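Local atomic coordinates of uncharacterized protein (Bacteroides eggerthii DSM 20697, PDB entry 4ECO), a protein that is of unknown function but, as a leucine-rich repeat protein, probably offers its curved repeat surface for binding other proteins. Residues V150-D153 with P154-F158; L477-E480 with N481-F484; L503-D506 with F507-T510; P609-A613 with G614-L618. All blocks are in the same frame, centred on the assembly; numbering follows the deposited sequence. Where two conformers were deposited one is given.

In the fold
Read from the N terminus, the four contacts follow in series; none nests within or crosses another, and each closes a short local turn. Contact 1 shapes the connection between helices 144-149 and 160-168 and leans on the strands of later repeats. Contact 2 is a small hairpin between strands 461-463 and 492-494, and contact 3 is a 3-10 turn in the next connection, before strand 517-519. These two touch: the Asn483 amide meets the backbone of Thr510, and Leu477 N meets Asp506 OD2 at 3.0 Å. Contact 4, about 22 Å from contact 3 between nearest atoms, turns helix 608-612 into strand 617-619 near the C terminus.

Contact 1: residues V150-D153 with P154-F158; sequences VDYD and PREDF
The guanidinium of Arg155 meets the carboxylate of Asp153 edge-on, the two planes 31° apart, while in one of its two modelled conformers the Tyr152 ring meets Glu156 CG obliquely. The same ring makes a cation-pi contact with Arg180. The grip on Asp153 is side-on: Arg155 NH2 reaches OD2 of Asp153 at 3.0 Å, and Arg155 NE is shared between OD2 and OD1 of the same carboxylate, at 3.1 and 3.2 Å. All three bonds use syn lone pairs and lie near the guanidinium plane. Asp153 holds its CG anti to the backbone N (chi1 -172°), and this swings the carboxylate beside the chain that follows. There Asp153 OD1 also takes the backbone N-H of Arg155 at 3.3 Å, from above the carboxylate plane. That bond makes an Asx turn, set at the start of the 3-10 segment 154-157, whose first turn is tied by Glu156 N to Asp153 O at 3.0 Å. The turn lies in the loop joining helices 144-149 and 160-168 and leans on repeat strands 435-439 and 461-463. With an alanine at Asp153 the guanidinium would probably lose its charged mate here and be freer to turn, and the Arg155 N-H would lose this acceptor. Arg155 NH1 is also bonded to Lys173 O, and Glu156 forms a salt bridge with Lys163.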
loop_
_atom_site.group_PDB
_atom_site.type_symbol
_atom_site.label_atom_id
_atom_site.label_comp_id
_atom_site.label_asym_id
_atom_site.label_seq_id
_atom_site.Cartn_x
_atom_site.Cartn_y
_atom_site.Cartn_z
ATOM N N VAL A 150 0.676 -1.758 -2.658
ATOM C CA VAL A 150 1.041 -1.083 -1.406
ATOM C C VAL A 150 -0.133 -0.266 -0.798
ATOM O O VAL A 150 -0.389 -0.373 0.417
ATOM C CB VAL A 150 2.295 -0.173 -1.617
ATOM C CG1 VAL A 150 2.830 0.351 -0.300
ATOM C CG2 VAL A 150 3.400 -0.897 -2.379
ATOM N N ASP A 151 -0.792 0.573 -1.606
ATOM C CA ASP A 151 -1.892 1.422 -1.131
ATOM C C ASP A 151 -3.021 0.619 -0.543
ATOM O O ASP A 151 -3.410 -0.416 -1.101
ATOM C CB ASP A 151 -2.454 2.296 -2.253
ATOM C CG ASP A 151 -1.623 3.510 -2.568
ATOM O OD1 ASP A 151 -0.790 3.912 -1.699
ATOM O OD2 ASP A 151 -1.825 4.089 -3.660
ATOM N N TYR A 152 -3.512 1.110 0.612
ATOM C CA TYR A 152 -4.586 0.517 1.416
ATOM C C TYR A 152 -5.225 1.603 2.315
ATOM O O TYR A 152 -4.500 2.490 2.798
ATOM C CB TYR A 152 -3.976 -0.627 2.254
ATOM C CG TYR A 152 -4.912 -1.494 3.068
ATOM C CD1 TYR A 152 -5.696 -2.472 2.457
ATOM C CD2 TYR A 152 -4.865 -1.482 4.458
ATOM C CE1 TYR A 152 -6.500 -3.330 3.210
ATOM C CE2 TYR A 152 -5.658 -2.341 5.218
ATOM C CZ TYR A 152 -6.463 -3.270 4.590
ATOM O OH TYR A 152 -7.229 -4.106 5.356
ATOM N N ASP A 153 -6.557 1.529 2.556
ATOM C CA ASP A 153 -7.218 2.465 3.456
ATOM C C ASP A 153 -7.281 1.834 4.872
ATOM O O ASP A 153 -8.025 0.867 5.071
ATOM C CB ASP A 153 -8.609 2.868 2.945
ATOM C CG ASP A 153 -9.307 3.986 3.708
ATOM O OD1 ASP A 153 -8.682 4.564 4.654
ATOM O OD2 ASP A 153 -10.470 4.305 3.353
ATOM N N PRO A 154 -6.519 2.376 5.867
ATOM C CA PRO A 154 -6.557 1.792 7.220
ATOM C C PRO A 154 -7.959 1.858 7.854
ATOM O O PRO A 154 -8.201 1.117 8.806
ATOM C CB PRO A 154 -5.539 2.635 7.995
ATOM C CG PRO A 154 -4.626 3.207 6.934
ATOM C CD PRO A 154 -5.543 3.487 5.791
ATOM N N ARG A 155 -8.906 2.684 7.298
ATOM C CA ARG A 155 -10.276 2.772 7.829
ATOM C C ARG A 155 -11.073 1.471 7.525
ATOM O O ARG A 155 -12.100 1.225 8.132
ATOM C CB ARG A 155 -11.011 4.004 7.297
ATOM C CG ARG A 155 -10.288 5.297 7.610
ATOM C CD ARG A 155 -10.973 6.499 7.012
ATOM N NE ARG A 155 -11.196 6.288 5.588
ATOM C CZ ARG A 155 -12.065 6.970 4.853
ATOM N NH1 ARG A 155 -12.811 7.920 5.405
ATOM N NH2 ARG A 155 -12.219 6.683 3.566
ATOM N N GLU A 156 -10.547 0.616 6.653
ATOM C CA GLU A 156 -11.104 -0.684 6.274
ATOM C C GLU A 156 -11.385 -1.560 7.522
ATOM O O GLU A 156 -12.366 -2.310 7.561
ATOM C CB GLU A 156 -10.106 -1.394 5.311
ATOM C CG GLU A 156 -10.550 -2.739 4.764
ATOM C CD GLU A 156 -11.898 -2.810 4.068
ATOM O OE1 GLU A 156 -12.256 -1.855 3.336
ATOM O OE2 GLU A 156 -12.581 -3.849 4.234
ATOM N N ASP A 157 -10.538 -1.430 8.539
ATOM C CA ASP A 157 -10.617 -2.187 9.782
ATOM C C ASP A 157 -11.751 -1.739 10.687
ATOM O O ASP A 157 -11.975 -2.384 11.725
ATOM C CB ASP A 157 -9.298 -2.123 10.545
ATOM C CG ASP A 157 -8.258 -3.014 9.925
ATOM O OD1 ASP A 157 -8.634 -4.090 9.414
ATOM O OD2 ASP A 157 -7.060 -2.654 9.984
ATOM N N PHE A 158 -12.480 -0.673 10.295
ATOM C CA PHE A 158 -13.665 -0.259 11.020
ATOM C C PHE A 158 -14.765 -1.260 10.776
ATOM O O PHE A 158 -14.818 -1.861 9.703
ATOM C CB PHE A 158 -14.113 1.130 10.591
ATOM C CG PHE A 158 -13.348 2.242 11.230
ATOM C CD1 PHE A 158 -13.234 2.321 12.613
ATOM C CD2 PHE A 158 -12.868 3.296 10.468
ATOM C CE1 PHE A 158 -12.579 3.388 13.215
ATOM C CE2 PHE A 158 -12.220 4.371 11.068
ATOM C CZ PHE A 158 -12.061 4.397 12.438
#

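Contact 2: residues L477-E480 with N481-F484; sequences LKDE and NENF
Asp479 O is gripped by two donors that come from opposite faces of its carbonyl plane, Lys478 NZ at 3.2 Å and Glu482 N, also at 3.2 Å. The ammonium further bonds Glu480 O and, just before the segment, Asn475 OD1. The lysine CG sits between the backbone N and the carbonyl carbon (chi1 67°), and together with the bend at the end of the chain (chi4 74°) this brings NZ back over Asp479 O and Glu480 O. Asp479 N in turn donates to Glu482 O at 3.0 Å. The paired bonds define a beta hairpin closed by a type I turn from Asp479 to Glu482, which stands out at the surface in the connection between repeat strands 461-463 and 492-494. Near the turn a water bridges Glu480 O and Asn481 ND2. Phe484 packs at the open end of the hairpin: Lys478 CA lies over one face of its ring, a CH-pi contact 4.0 Å from the centroid, and the Asp479 carboxylate stands at the ring edge with the two planes 85° apart. Replacing Phe484 by an alanine would probably strip the cover from Lys478 CA and open a gap between the hairpin and Phe453 of helix 451-454. The Asp479 carboxylate has a salt bridge from Lys450, which is likely to offset the like charge of Glu482, whose OE2 lies 3.7 Å from Asp479 OD2. On the other face of the hairpin Asn483, its amide turned to Thr510, rests OD1 3.3 Å from Lys478 CB.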
loop_
_atom_site.group_PDB
_atom_site.type_symbol
_atom_site.label_atom_id
_atom_site.label_comp_id
_atom_site.label_asym_id
_atom_site.label_seq_id
_atom_site.Cartn_x
_atom_site.Cartn_y
_atom_site.Cartn_z
ATOM N N LEU A 477 -11.087 12.251 27.278
ATOM C CA LEU A 477 -11.199 13.019 26.032
ATOM C C LEU A 477 -11.199 14.528 26.310
ATOM O O LEU A 477 -11.302 15.357 25.387
ATOM C CB LEU A 477 -12.464 12.616 25.279
ATOM C CG LEU A 477 -12.447 11.224 24.709
ATOM C CD1 LEU A 477 -13.844 10.693 24.570
ATOM C CD2 LEU A 477 -11.721 11.199 23.387
ATOM N N LYS A 478 -11.072 14.872 27.596
ATOM C CA LYS A 478 -11.054 16.248 28.066
ATOM C C LYS A 478 -10.320 16.336 29.413
ATOM O O LYS A 478 -9.965 15.302 29.999
ATOM C CB LYS A 478 -12.498 16.796 28.176
ATOM C CG LYS A 478 -13.388 16.163 29.258
ATOM C CD LYS A 478 -14.466 17.180 29.666
ATOM C CE LYS A 478 -15.236 16.855 30.922
ATOM N NZ LYS A 478 -14.469 17.070 32.183
ATOM N N ASP A 479 -10.050 17.584 29.861
ATOM C CA ASP A 479 -9.544 17.927 31.199
ATOM C C ASP A 479 -10.774 18.311 32.025
ATOM O O ASP A 479 -11.787 18.687 31.438
ATOM C CB ASP A 479 -8.463 19.034 31.160
ATOM C CG ASP A 479 -7.075 18.613 30.670
ATOM O OD1 ASP A 479 -6.803 17.386 30.599
ATOM O OD2 ASP A 479 -6.250 19.508 30.399
ATOM N N GLU A 480 -10.717 18.180 33.352
ATOM C CA GLU A 480 -11.850 18.414 34.264
ATOM C C GLU A 480 -12.732 19.614 33.883
ATOM O O GLU A 480 -13.959 19.444 33.859
ATOM C CB GLU A 480 -11.389 18.595 35.724
ATOM C CG GLU A 480 -12.523 18.518 36.738
ATOM C CD GLU A 480 -13.263 17.193 36.848
ATOM O OE1 GLU A 480 -12.587 16.151 37.013
ATOM O OE2 GLU A 480 -14.515 17.201 36.821
ATOM N N ASN A 481 -12.150 20.799 33.605
ATOM C CA ASN A 481 -13.008 21.950 33.331
ATOM C C ASN A 481 -12.727 22.593 31.956
ATOM O O ASN A 481 -13.163 23.728 31.707
ATOM C CB ASN A 481 -12.859 22.988 34.459
ATOM C CG ASN A 481 -13.162 22.436 35.841
ATOM O OD1 ASN A 481 -12.260 22.286 36.682
ATOM N ND2 ASN A 481 -14.429 22.094 36.095
ATOM N N GLU A 482 -12.093 21.848 31.042
ATOM C CA GLU A 482 -11.819 22.374 29.709
ATOM C C GLU A 482 -11.750 21.243 28.673
ATOM O O GLU A 482 -11.182 20.177 28.936
ATOM C CB GLU A 482 -10.524 23.230 29.696
ATOM C CG GLU A 482 -9.182 22.519 29.855
ATOM C CD GLU A 482 -8.285 22.964 31.002
ATOM O OE1 GLU A 482 -8.791 23.151 32.135
ATOM O OE2 GLU A 482 -7.058 23.058 30.775
ATOM N N ASN A 483 -12.368 21.476 27.504
ATOM C CA ASN A 483 -12.343 20.533 26.378
ATOM C C ASN A 483 -11.125 20.784 25.534
ATOM O O ASN A 483 -10.551 21.866 25.625
ATOM C CB ASN A 483 -13.595 20.652 25.517
ATOM C CG ASN A 483 -14.745 19.809 25.954
ATOM O OD1 ASN A 483 -14.587 18.659 26.337
ATOM N ND2 ASN A 483 -15.945 20.338 25.817
ATOM N N PHE A 484 -10.716 19.820 24.711
ATOM C CA PHE A 484 -9.541 20.070 23.878
ATOM C C PHE A 484 -9.964 20.704 22.552
ATOM O O PHE A 484 -11.121 20.572 22.130
ATOM C CB PHE A 484 -8.711 18.799 23.653
ATOM C CG PHE A 484 -8.265 18.119 24.926
ATOM C CD1 PHE A 484 -7.652 18.845 25.946
ATOM C CD2 PHE A 484 -8.448 16.755 25.103
ATOM C CE1 PHE A 484 -7.247 18.218 27.127
ATOM C CE2 PHE A 484 -8.030 16.125 26.274
ATOM C CZ PHE A 484 -7.438 16.863 27.284
HETATM O O HOH W 1 -16.438 21.112 34.427
#

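Contact 3: residues L503-D506 with F507-T510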
loop_
_atom_site.group_PDB
_atom_site.type_symbol
_atom_site.label_atom_id
_atom_site.label_comp_id
_atom_site.label_asym_id
_atom_site.label_seq_id
_atom_site.Cartn_x
_atom_site.Cartn_y
_atom_site.Cartn_z
ATOM N N LEU A 503 -17.998 3.732 30.604
ATOM C CA LEU A 503 -17.574 4.889 29.845
ATOM C C LEU A 503 -17.570 6.079 30.841
ATOM O O LEU A 503 -17.262 5.864 32.023
ATOM C CB LEU A 503 -18.423 5.123 28.576
ATOM C CG LEU A 503 -18.386 4.031 27.471
ATOM C CD1 LEU A 503 -19.096 4.513 26.245
ATOM C CD2 LEU A 503 -16.956 3.620 27.082
ATOM N N SER A 504 -17.856 7.313 30.383
ATOM C CA SER A 504 -17.871 8.549 31.178
ATOM C C SER A 504 -18.714 9.563 30.476
ATOM O O SER A 504 -19.151 9.308 29.350
ATOM C CB SER A 504 -16.459 9.091 31.389
ATOM O OG SER A 504 -15.769 9.246 30.156
ATOM N N ASP A 505 -18.924 10.736 31.096
ATOM C CA ASP A 505 -19.733 11.796 30.491
ATOM C C ASP A 505 -18.963 12.494 29.380
ATOM O O ASP A 505 -19.482 13.423 28.753
ATOM C CB ASP A 505 -20.208 12.782 31.548
ATOM C CG ASP A 505 -21.305 12.212 32.412
ATOM O OD1 ASP A 505 -21.506 10.960 32.379
ATOM O OD2 ASP A 505 -21.944 12.999 33.145
ATOM N N ASP A 506 -17.744 11.986 29.099
ATOM C CA ASP A 506 -16.898 12.397 27.991
ATOM C C ASP A 506 -17.559 12.071 26.671
ATOM O O ASP A 506 -17.117 12.571 25.645
ATOM C CB ASP A 506 -15.526 11.677 28.045
ATOM C CG ASP A 506 -14.511 12.164 29.059
ATOM O OD1 ASP A 506 -14.849 13.079 29.857
ATOM O OD2 ASP A 506 -13.374 11.634 29.059
ATOM N N PHE A 507 -18.552 11.167 26.664
ATOM C CA PHE A 507 -19.190 10.731 25.424
ATOM C C PHE A 507 -20.491 11.533 25.121
ATOM O O PHE A 507 -21.010 11.469 24.005
ATOM C CB PHE A 507 -19.444 9.234 25.498
ATOM C CG PHE A 507 -18.147 8.450 25.407
ATOM C CD1 PHE A 507 -17.422 8.133 26.554
ATOM C CD2 PHE A 507 -17.647 8.036 24.171
ATOM C CE1 PHE A 507 -16.225 7.424 26.463
ATOM C CE2 PHE A 507 -16.455 7.311 24.085
ATOM C CZ PHE A 507 -15.747 7.021 25.227
ATOM N N ARG A 508 -20.944 12.360 26.075
ATOM C CA ARG A 508 -22.108 13.221 25.903
ATOM C C ARG A 508 -21.770 14.356 24.905
ATOM O O ARG A 508 -20.593 14.618 24.641
ATOM C CB ARG A 508 -22.567 13.765 27.269
ATOM C CG ARG A 508 -22.918 12.633 28.239
ATOM C CD ARG A 508 -23.412 13.092 29.597
ATOM N NE ARG A 508 -24.607 13.940 29.535
ATOM C CZ ARG A 508 -25.842 13.493 29.310
ATOM N NH1 ARG A 508 -26.057 12.202 29.057
ATOM N NH2 ARG A 508 -26.867 14.336 29.300
ATOM N N ALA A 509 -22.798 15.003 24.335
ATOM C CA ALA A 509 -22.668 16.057 23.321
ATOM C C ALA A 509 -21.834 17.281 23.805
ATOM O O ALA A 509 -21.429 18.123 22.988
ATOM C CB ALA A 509 -24.043 16.509 22.904
ATOM N N THR A 510 -21.558 17.364 25.126
ATOM C CA THR A 510 -20.771 18.443 25.721
ATOM C C THR A 510 -19.293 18.388 25.278
ATOM O O THR A 510 -18.603 19.408 25.287
ATOM C CB THR A 510 -20.851 18.376 27.244
ATOM O OG1 THR A 510 -20.280 17.136 27.716
ATOM C CG2 THR A 510 -22.251 18.584 27.760
#
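Leu503 and Phe507 face each other across a short 3-10 turn in the connection between the parallel repeat strands 492-494 and 517-519, a place where leucine-rich repeats commonly carry such short helical turns. Two backbone bonds shape it. Arg508 N donates to Asp505 O at 3.2 Å, while Phe507 N reaches Ser504 O at 3.3 Å in a weaker bond. The apolar part is a CH-pi contact. Leu503 CD1 sits 3.9 Å above the plane of the Phe507 ring, over its centre, and the two side chains cross at about a right angle. The CD1 branch extends anti to CA (chi2 -172°), which carries this methyl out over the ring, whereas CD2 stays nearer the rim, 3.9 Å from Phe507 CE1. Ser504 O lies at the edge of the same ring, in its plane. Beyond the turn, Leu503 also packs on Ile472, Pro529 and Pro532, joining this connection to those on both sides. Polar links reach back to the preceding repeat: Asp506 OD2 accepts the backbone N-H of Ser476, and Ser504 OG bonds Ile472 O. On the outer side, Asp505 and Arg508 run alongside each other and point the same way. Their charges are near without forming a salt bridge, Asp505 OD2 lying 4.6 Å from Arg508 NE and well out of the guanidinium plane. The aliphatic Arg508 CD instead rests against the carboxylate, 3.6 Å from Asp505 CG.

Contact 4: residues P609-A613 with G614-L618; sequences PYIEA and GMYML
This is a helix-ending turn at the surface near the C terminus, where helix 608-612, whose first residue Cys608 is disulfide-bonded to Cys629, gives way to strand 617-619. Tyr610 and Ile611 in the last helical turn meet the residues that follow Gly614. Tyr610 O accepts the N-H of Met615 at 2.7 Å, and Ile611 O takes the N-H of Gly614 at 2.8 Å. Together the two bonds satisfy carbonyls that the helix, stopping here, would otherwise leave without amide partners from a further turn. Gly614 makes the reversal with a positive phi of 69°, a value that favours glycine, and a side chain at this position would run into Ala613 O. Side chains close over the turn as well. Met615, present as selenomethionine, brings its CB to the edge of the Tyr610 ring, 4.2 Å from CD2. Deeper in, Ile611 lays its CG1 branch 3.5 Å from Tyr616 CD2, crossing the tyrosine obliquely, and its CD1 end comes 4.2 Å from Leu618 CD2. With its CG on the far side from the backbone N (chi1 -155°), the buried Tyr616 ring packs against Ile585, Leu592 and Val607, with a weak bond from OH to Ile589 O. Next to it Met617 pairs through its backbone with Ser590 and Leu592, adding the new strand in parallel to strand 591-593. The paired bonds round a positive-phi glycine, with Tyr610 and Met615 in apolar contact beside them, are those of a Schellman motif.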
loop_
_atom_site.group_PDB
_atom_site.type_symbol
_atom_site.label_atom_id
_atom_site.label_comp_id
_atom_site.label_asym_id
_atom_site.label_seq_id
_atom_site.Cartn_x
_atom_site.Cartn_y
_atom_site.Cartn_z
ATOM N N PRO A 609 -45.619 -1.922 9.258
ATOM C CA PRO A 609 -45.921 -1.586 7.853
ATOM C C PRO A 609 -44.672 -1.305 7.027
ATOM O O PRO A 609 -44.704 -1.496 5.818
ATOM C CB PRO A 609 -46.797 -0.342 7.958
ATOM C CG PRO A 609 -46.633 0.152 9.328
ATOM C CD PRO A 609 -46.355 -1.023 10.176
ATOM N N TYR A 610 -43.567 -0.901 7.679
ATOM C CA TYR A 610 -42.281 -0.662 7.034
ATOM C C TYR A 610 -41.603 -1.981 6.693
ATOM O O TYR A 610 -40.901 -2.082 5.680
ATOM C CB TYR A 610 -41.388 0.182 7.936
ATOM C CG TYR A 610 -41.780 1.645 7.963
ATOM C CD1 TYR A 610 -42.755 2.119 8.856
ATOM C CD2 TYR A 610 -41.203 2.559 7.082
ATOM C CE1 TYR A 610 -43.132 3.466 8.871
ATOM C CE2 TYR A 610 -41.557 3.909 7.107
ATOM C CZ TYR A 610 -42.501 4.360 8.018
ATOM O OH TYR A 610 -42.807 5.688 8.044
ATOM N N ILE A 611 -41.810 -2.995 7.542
ATOM C CA ILE A 611 -41.267 -4.335 7.356
ATOM C C ILE A 611 -41.948 -4.940 6.110
ATOM O O ILE A 611 -41.255 -5.267 5.138
ATOM C CB ILE A 611 -41.454 -5.176 8.659
ATOM C CG1 ILE A 611 -40.435 -4.720 9.736
ATOM C CG2 ILE A 611 -41.327 -6.686 8.396
ATOM C CD1 ILE A 611 -40.672 -5.214 11.154
ATOM N N GLU A 612 -43.298 -4.973 6.104
ATOM C CA GLU A 612 -44.131 -5.504 5.015
ATOM C C GLU A 612 -43.852 -4.809 3.670
ATOM O O GLU A 612 -43.897 -5.471 2.636
ATOM C CB GLU A 612 -45.611 -5.387 5.367
ATOM C CG GLU A 612 -46.010 -6.259 6.550
ATOM C CD GLU A 612 -47.419 -6.088 7.086
ATOM O OE1 GLU A 612 -47.849 -4.927 7.284
ATOM O OE2 GLU A 612 -48.066 -7.120 7.382
ATOM N N ALA A 613 -43.500 -3.506 3.688
ATOM C CA ALA A 613 -43.171 -2.711 2.495
ATOM C C ALA A 613 -41.731 -2.948 2.010
ATOM O O ALA A 613 -41.339 -2.407 0.968
ATOM C CB ALA A 613 -43.365 -1.232 2.796
ATOM N N GLY A 614 -40.952 -3.714 2.780
ATOM C CA GLY A 614 -39.547 -3.974 2.495
ATOM C C GLY A 614 -38.706 -2.724 2.695
ATOM O O GLY A 614 -37.659 -2.561 2.059
HETATM N N MSE A 615 -39.160 -1.829 3.589
HETATM C CA MSE A 615 -38.471 -0.578 3.868
HETATM C C MSE A 615 -37.755 -0.608 5.242
HETATM O O MSE A 615 -37.215 0.421 5.691
HETATM C CB MSE A 615 -39.472 0.583 3.793
HETATM C CG MSE A 615 -39.875 0.946 2.355
HETATM SE SE MSE A 615 -38.364 1.186 1.118
HETATM C CE MSE A 615 -37.479 2.779 1.824
ATOM N N TYR A 616 -37.702 -1.806 5.861
ATOM C CA TYR A 616 -37.104 -2.057 7.164
ATOM C C TYR A 616 -36.157 -3.261 7.116
ATOM O O TYR A 616 -36.350 -4.170 6.300
ATOM C CB TYR A 616 -38.229 -2.302 8.179
ATOM C CG TYR A 616 -37.835 -1.990 9.598
ATOM C CD1 TYR A 616 -37.876 -0.687 10.080
ATOM C CD2 TYR A 616 -37.425 -2.999 10.467
ATOM C CE1 TYR A 616 -37.496 -0.388 11.384
ATOM C CE2 TYR A 616 -37.067 -2.715 11.783
ATOM C CZ TYR A 616 -37.106 -1.407 12.238
ATOM O OH TYR A 616 -36.716 -1.106 13.518
HETATM N N MSE A 617 -35.147 -3.268 8.009
HETATM C CA MSE A 617 -34.120 -4.303 8.131
HETATM C C MSE A 617 -34.086 -4.805 9.574
HETATM O O MSE A 617 -33.493 -4.163 10.440
HETATM C CB MSE A 617 -32.771 -3.708 7.692
HETATM C CG MSE A 617 -31.593 -4.704 7.635
HETATM SE SE MSE A 617 -31.891 -6.289 6.513
HETATM C CE MSE A 617 -32.486 -5.372 4.780
ATOM N N LEU A 618 -34.762 -5.930 9.847
ATOM C CA LEU A 618 -34.833 -6.488 11.199
ATOM C C LEU A 618 -34.210 -7.882 11.293
ATOM O O LEU A 618 -34.602 -8.796 10.566
ATOM C CB LEU A 618 -36.296 -6.549 11.684
ATOM C CG LEU A 618 -36.540 -7.220 13.025
ATOM C CD1 LEU A 618 -36.148 -6.308 14.185
ATOM C CD2 LEU A 618 -37.959 -7.678 13.136
#